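Local coordinates for protein glycoside hydrolase family 43 (Halothermothrix orenii, PDB 4QQS) that hydrolyses glycosidic bonds as a thermostable five-bladed beta-propeller enzyme with alpha-L-arabinofuranosidase activity, probably acting in xylan breakdown, at residues A[128-142]-A[194-208]. Residues are numbered along the deposited sequence; the frame is centred on the assembly and turned at random.
Sequences HIFIDQDGTPYIYYV and NEGPFVIKHEGKYYM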
# COMPACT_ATOMS: atom_id res chain seq x y z
N HIS A 128 -4.33 5.80 -0.88
CA HIS A 128 -4.42 4.94 -2.03
C HIS A 128 -5.50 5.52 -2.93
O HIS A 128 -6.65 5.61 -2.53
CB HIS A 128 -4.80 3.52 -1.60
CG HIS A 128 -5.12 2.63 -2.75
ND1 HIS A 128 -4.17 2.14 -3.61
CD2 HIS A 128 -6.31 2.16 -3.20
CE1 HIS A 128 -4.76 1.42 -4.55
NE2 HIS A 128 -6.06 1.40 -4.32
N ILE A 129 -5.13 5.92 -4.14
CA ILE A 129 -6.10 6.45 -5.09
C ILE A 129 -6.48 5.35 -6.08
O ILE A 129 -5.62 4.78 -6.74
CB ILE A 129 -5.57 7.71 -5.83
CG1 ILE A 129 -5.31 8.84 -4.84
CG2 ILE A 129 -6.59 8.16 -6.89
CD1 ILE A 129 -4.66 10.08 -5.44
N PHE A 130 -7.77 5.07 -6.14
CA PHE A 130 -8.39 4.11 -7.04
C PHE A 130 -9.18 4.87 -8.09
O PHE A 130 -10.06 5.65 -7.75
CB PHE A 130 -9.32 3.20 -6.24
CG PHE A 130 -10.22 2.33 -7.09
CD1 PHE A 130 -9.71 1.29 -7.83
CD2 PHE A 130 -11.58 2.59 -7.15
CE1 PHE A 130 -10.56 0.50 -8.62
CE2 PHE A 130 -12.40 1.82 -7.92
CZ PHE A 130 -11.89 0.78 -8.66
N ILE A 131 -8.86 4.63 -9.36
CA ILE A 131 -9.61 5.22 -10.46
C ILE A 131 -10.56 4.14 -11.00
O ILE A 131 -10.11 3.11 -11.51
CB ILE A 131 -8.67 5.74 -11.58
CG1 ILE A 131 -7.59 6.68 -11.03
CG2 ILE A 131 -9.49 6.43 -12.66
CD1 ILE A 131 -8.11 7.88 -10.29
N ASP A 132 -11.86 4.35 -10.87
CA ASP A 132 -12.83 3.35 -11.32
C ASP A 132 -12.91 3.32 -12.85
O ASP A 132 -12.36 4.18 -13.54
CB ASP A 132 -14.19 3.65 -10.70
CG ASP A 132 -15.08 2.42 -10.56
OD1 ASP A 132 -14.74 1.33 -11.08
OD2 ASP A 132 -16.15 2.58 -9.95
N GLN A 133 -13.59 2.31 -13.36
CA GLN A 133 -13.70 2.13 -14.80
C GLN A 133 -14.33 3.35 -15.49
O GLN A 133 -13.98 3.67 -16.62
CB GLN A 133 -14.52 0.88 -15.11
CG GLN A 133 -13.78 -0.41 -14.83
CD GLN A 133 -14.63 -1.63 -15.11
OE1 GLN A 133 -15.81 -1.67 -14.75
NE2 GLN A 133 -14.04 -2.62 -15.76
N ASP A 134 -15.24 4.03 -14.79
CA ASP A 134 -15.88 5.22 -15.33
C ASP A 134 -15.03 6.48 -15.17
O ASP A 134 -15.46 7.54 -15.57
CB ASP A 134 -17.28 5.42 -14.71
CG ASP A 134 -17.25 5.84 -13.24
OD1 ASP A 134 -16.17 5.90 -12.62
OD2 ASP A 134 -18.35 6.07 -12.68
N GLY A 135 -13.82 6.34 -14.62
CA GLY A 135 -12.90 7.45 -14.47
C GLY A 135 -13.00 8.23 -13.18
O GLY A 135 -12.24 9.18 -12.98
N THR A 136 -13.93 7.87 -12.30
CA THR A 136 -14.09 8.58 -11.03
C THR A 136 -12.97 8.17 -10.07
O THR A 136 -12.75 6.98 -9.84
CB THR A 136 -15.44 8.27 -10.37
OG1 THR A 136 -16.51 8.56 -11.28
CG2 THR A 136 -15.63 9.09 -9.10
N PRO A 137 -12.27 9.16 -9.47
CA PRO A 137 -11.25 8.86 -8.48
C PRO A 137 -11.81 8.77 -7.07
O PRO A 137 -12.70 9.53 -6.68
CB PRO A 137 -10.31 10.07 -8.58
CG PRO A 137 -11.16 11.19 -9.10
CD PRO A 137 -12.32 10.59 -9.82
N TYR A 138 -11.26 7.82 -6.31
CA TYR A 138 -11.56 7.66 -4.90
C TYR A 138 -10.26 7.53 -4.14
O TYR A 138 -9.35 6.86 -4.60
CB TYR A 138 -12.40 6.40 -4.66
CG TYR A 138 -13.72 6.41 -5.38
CD1 TYR A 138 -13.82 5.96 -6.69
CD2 TYR A 138 -14.86 6.89 -4.76
CE1 TYR A 138 -15.03 5.97 -7.36
CE2 TYR A 138 -16.08 6.91 -5.43
CZ TYR A 138 -16.15 6.45 -6.73
OH TYR A 138 -17.35 6.45 -7.42
N ILE A 139 -10.18 8.17 -2.99
CA ILE A 139 -9.03 8.02 -2.12
C ILE A 139 -9.42 7.24 -0.87
O ILE A 139 -10.40 7.56 -0.20
CB ILE A 139 -8.37 9.39 -1.77
CG1 ILE A 139 -7.05 9.17 -1.03
CG2 ILE A 139 -9.31 10.29 -1.00
CD1 ILE A 139 -6.23 10.44 -0.86
N TYR A 140 -8.65 6.19 -0.60
CA TYR A 140 -8.76 5.39 0.61
C TYR A 140 -7.57 5.78 1.47
O TYR A 140 -6.48 5.90 0.96
CB TYR A 140 -8.71 3.89 0.25
CG TYR A 140 -9.88 3.46 -0.59
CD1 TYR A 140 -9.88 3.63 -1.96
CD2 TYR A 140 -11.01 2.93 -0.00
CE1 TYR A 140 -10.99 3.31 -2.72
CE2 TYR A 140 -12.12 2.58 -0.76
CZ TYR A 140 -12.11 2.77 -2.12
OH TYR A 140 -13.19 2.48 -2.91
N TYR A 141 -7.79 6.00 2.76
CA TYR A 141 -6.70 6.45 3.61
C TYR A 141 -6.97 6.05 5.04
O TYR A 141 -8.08 5.68 5.41
CB TYR A 141 -6.51 7.97 3.48
CG TYR A 141 -7.75 8.78 3.82
CD1 TYR A 141 -7.98 9.23 5.11
CD2 TYR A 141 -8.69 9.09 2.86
CE1 TYR A 141 -9.10 9.97 5.42
CE2 TYR A 141 -9.83 9.82 3.16
CZ TYR A 141 -10.02 10.27 4.44
OH TYR A 141 -11.14 11.01 4.80
N VAL A 142 -5.93 6.14 5.86
CA VAL A 142 -5.99 5.70 7.24
C VAL A 142 -6.00 6.90 8.18
O VAL A 142 -5.14 7.78 8.10
CB VAL A 142 -4.79 4.80 7.58
CG1 VAL A 142 -4.74 4.47 9.05
CG2 VAL A 142 -4.86 3.52 6.74
N ASN A 194 -6.32 -1.41 11.00
CA ASN A 194 -6.57 -1.74 9.60
C ASN A 194 -5.85 -0.65 8.81
O ASN A 194 -6.15 0.54 8.98
CB ASN A 194 -8.06 -1.72 9.21
CG ASN A 194 -8.89 -2.93 9.65
OD1 ASN A 194 -10.09 -2.93 9.41
ND2 ASN A 194 -8.29 -3.94 10.27
N GLU A 195 -4.91 -1.06 7.96
CA GLU A 195 -4.12 -0.07 7.24
C GLU A 195 -3.73 -0.62 5.87
O GLU A 195 -4.12 -1.71 5.49
CB GLU A 195 -2.92 0.41 8.07
CG GLU A 195 -1.92 -0.68 8.36
CD GLU A 195 -0.77 -0.25 9.29
OE1 GLU A 195 -0.74 0.91 9.76
OE2 GLU A 195 0.13 -1.08 9.54
N GLY A 196 -2.99 0.17 5.11
CA GLY A 196 -2.55 -0.28 3.81
C GLY A 196 -3.62 -0.73 2.82
O GLY A 196 -3.46 -1.77 2.18
N PRO A 197 -4.68 0.06 2.62
CA PRO A 197 -5.68 -0.34 1.62
C PRO A 197 -5.13 -0.38 0.20
O PRO A 197 -4.32 0.47 -0.18
CB PRO A 197 -6.75 0.76 1.74
CG PRO A 197 -6.00 1.95 2.28
CD PRO A 197 -4.99 1.36 3.24
N PHE A 198 -5.64 -1.32 -0.58
CA PHE A 198 -5.38 -1.38 -2.01
C PHE A 198 -6.63 -1.99 -2.66
O PHE A 198 -7.04 -3.06 -2.25
CB PHE A 198 -4.14 -2.23 -2.34
CG PHE A 198 -3.69 -2.07 -3.77
CD1 PHE A 198 -4.38 -2.69 -4.80
CD2 PHE A 198 -2.63 -1.24 -4.11
CE1 PHE A 198 -4.00 -2.50 -6.12
CE2 PHE A 198 -2.25 -1.07 -5.43
CZ PHE A 198 -2.94 -1.69 -6.42
N VAL A 199 -7.21 -1.32 -3.65
CA VAL A 199 -8.48 -1.74 -4.23
C VAL A 199 -8.32 -2.23 -5.67
O VAL A 199 -7.68 -1.58 -6.50
CB VAL A 199 -9.51 -0.58 -4.16
CG1 VAL A 199 -10.82 -0.93 -4.87
CG2 VAL A 199 -9.77 -0.22 -2.70
N ILE A 200 -8.93 -3.38 -5.96
CA ILE A 200 -9.05 -3.90 -7.32
C ILE A 200 -10.52 -4.20 -7.60
O ILE A 200 -11.32 -4.40 -6.70
CB ILE A 200 -8.15 -5.15 -7.56
CG1 ILE A 200 -8.54 -6.31 -6.63
CG2 ILE A 200 -6.69 -4.76 -7.41
CD1 ILE A 200 -7.69 -7.56 -6.82
N LYS A 201 -10.85 -4.24 -8.88
CA LYS A 201 -12.21 -4.50 -9.32
C LYS A 201 -12.22 -5.82 -10.08
O LYS A 201 -11.30 -6.13 -10.84
CB LYS A 201 -12.70 -3.36 -10.22
CG LYS A 201 -14.20 -3.36 -10.49
CD LYS A 201 -14.61 -2.15 -11.32
CE LYS A 201 -16.11 -2.01 -11.44
NZ LYS A 201 -16.48 -0.77 -12.17
N HIS A 202 -13.26 -6.62 -9.86
CA HIS A 202 -13.38 -7.91 -10.51
C HIS A 202 -14.85 -8.25 -10.65
O HIS A 202 -15.59 -8.26 -9.67
CB HIS A 202 -12.66 -8.98 -9.70
CG HIS A 202 -12.67 -10.33 -10.34
ND1 HIS A 202 -13.50 -11.35 -9.93
CD2 HIS A 202 -11.95 -10.83 -11.37
CE1 HIS A 202 -13.30 -12.42 -10.68
NE2 HIS A 202 -12.36 -12.13 -11.56
N GLU A 203 -15.28 -8.49 -11.89
CA GLU A 203 -16.64 -8.90 -12.20
C GLU A 203 -17.67 -7.98 -11.53
O GLU A 203 -18.67 -8.43 -10.96
CB GLU A 203 -16.86 -10.38 -11.83
CG GLU A 203 -16.04 -11.35 -12.69
CD GLU A 203 -16.27 -12.83 -12.38
OE1 GLU A 203 -17.14 -13.16 -11.55
OE2 GLU A 203 -15.55 -13.67 -12.97
N GLY A 204 -17.41 -6.68 -11.62
CA GLY A 204 -18.36 -5.69 -11.17
C GLY A 204 -18.32 -5.36 -9.69
O GLY A 204 -19.01 -4.44 -9.26
N LYS A 205 -17.54 -6.10 -8.90
CA LYS A 205 -17.39 -5.84 -7.48
C LYS A 205 -16.01 -5.28 -7.17
O LYS A 205 -15.05 -5.42 -7.95
CB LYS A 205 -17.64 -7.11 -6.66
CG LYS A 205 -19.08 -7.62 -6.75
CD LYS A 205 -19.29 -8.89 -5.95
CE LYS A 205 -20.72 -9.38 -6.06
NZ LYS A 205 -20.90 -10.74 -5.49
N TYR A 206 -15.91 -4.69 -5.99
CA TYR A 206 -14.70 -4.01 -5.55
C TYR A 206 -14.12 -4.77 -4.37
O TYR A 206 -14.83 -5.16 -3.46
CB TYR A 206 -15.01 -2.56 -5.17
CG TYR A 206 -15.64 -1.78 -6.29
CD1 TYR A 206 -17.01 -1.82 -6.50
CD2 TYR A 206 -14.88 -1.01 -7.15
CE1 TYR A 206 -17.60 -1.11 -7.53
CE2 TYR A 206 -15.47 -0.29 -8.19
CZ TYR A 206 -16.84 -0.34 -8.37
OH TYR A 206 -17.46 0.37 -9.37
N TYR A 207 -12.80 -4.97 -4.40
CA TYR A 207 -12.09 -5.75 -3.39
C TYR A 207 -10.99 -4.89 -2.80
O TYR A 207 -10.10 -4.44 -3.51
CB TYR A 207 -11.48 -7.00 -4.04
CG TYR A 207 -12.53 -7.95 -4.55
CD1 TYR A 207 -13.17 -7.73 -5.77
CD2 TYR A 207 -12.93 -9.02 -3.78
CE1 TYR A 207 -14.18 -8.57 -6.20
CE2 TYR A 207 -13.94 -9.88 -4.22
CZ TYR A 207 -14.54 -9.65 -5.43
OH TYR A 207 -15.55 -10.47 -5.88
N MET A 208 -11.07 -4.66 -1.49
CA MET A 208 -10.07 -3.87 -0.78
C MET A 208 -9.22 -4.82 0.04
O MET A 208 -9.69 -5.43 1.00
CB MET A 208 -10.74 -2.89 0.19
CG MET A 208 -9.71 -2.02 0.93
SD MET A 208 -10.34 -1.21 2.38
CE MET A 208 -11.59 -0.21 1.59
O HOH W 1 -6.57 0.89 -6.98
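V199 sets one methyl on the F130 ring and the other on the Y140 ring, and following it outward shows how the hairpins 128-142 and 194-208, parts of two blades of the five-bladed propeller, pack face to face. Its CB lies 4.0 Å from H128 NE2 and almost as near F130 CD1. CG1, anti to the backbone N (chi1 175°), sits over the centre of the F130 ring, 12° off the normal; CG2 does the same for Y140, 3.8 Å from that ring's centroid. M208 CE also touches Y140, at CD2, while the Y140 hydroxyl bonds P230 O. Toward the sodium site, F198 CA lies over the H128 ring, 3.7 Å from its centroid; H128 ND1 bonds E75, a sodium ligand. V142 CG2 packs on E195, the predicted proton donor.

At the outer end, D132 divides its carboxylate: OD2 accepts from Y206 OH at 2.6 Å through its syn lone pair, and OD1 forms a salt bridge with K201 NZ at 2.9 Å. K201 NZ also donates to Q133 OE1 at 2.8 Å. With an alanine in place of this aspartate, the Y206 hydroxyl would probably lose its acceptor and K201 this salt-bridge partner. The chemistry thus changes from CH-pi packing inside to a charged network joining the hairpin ends.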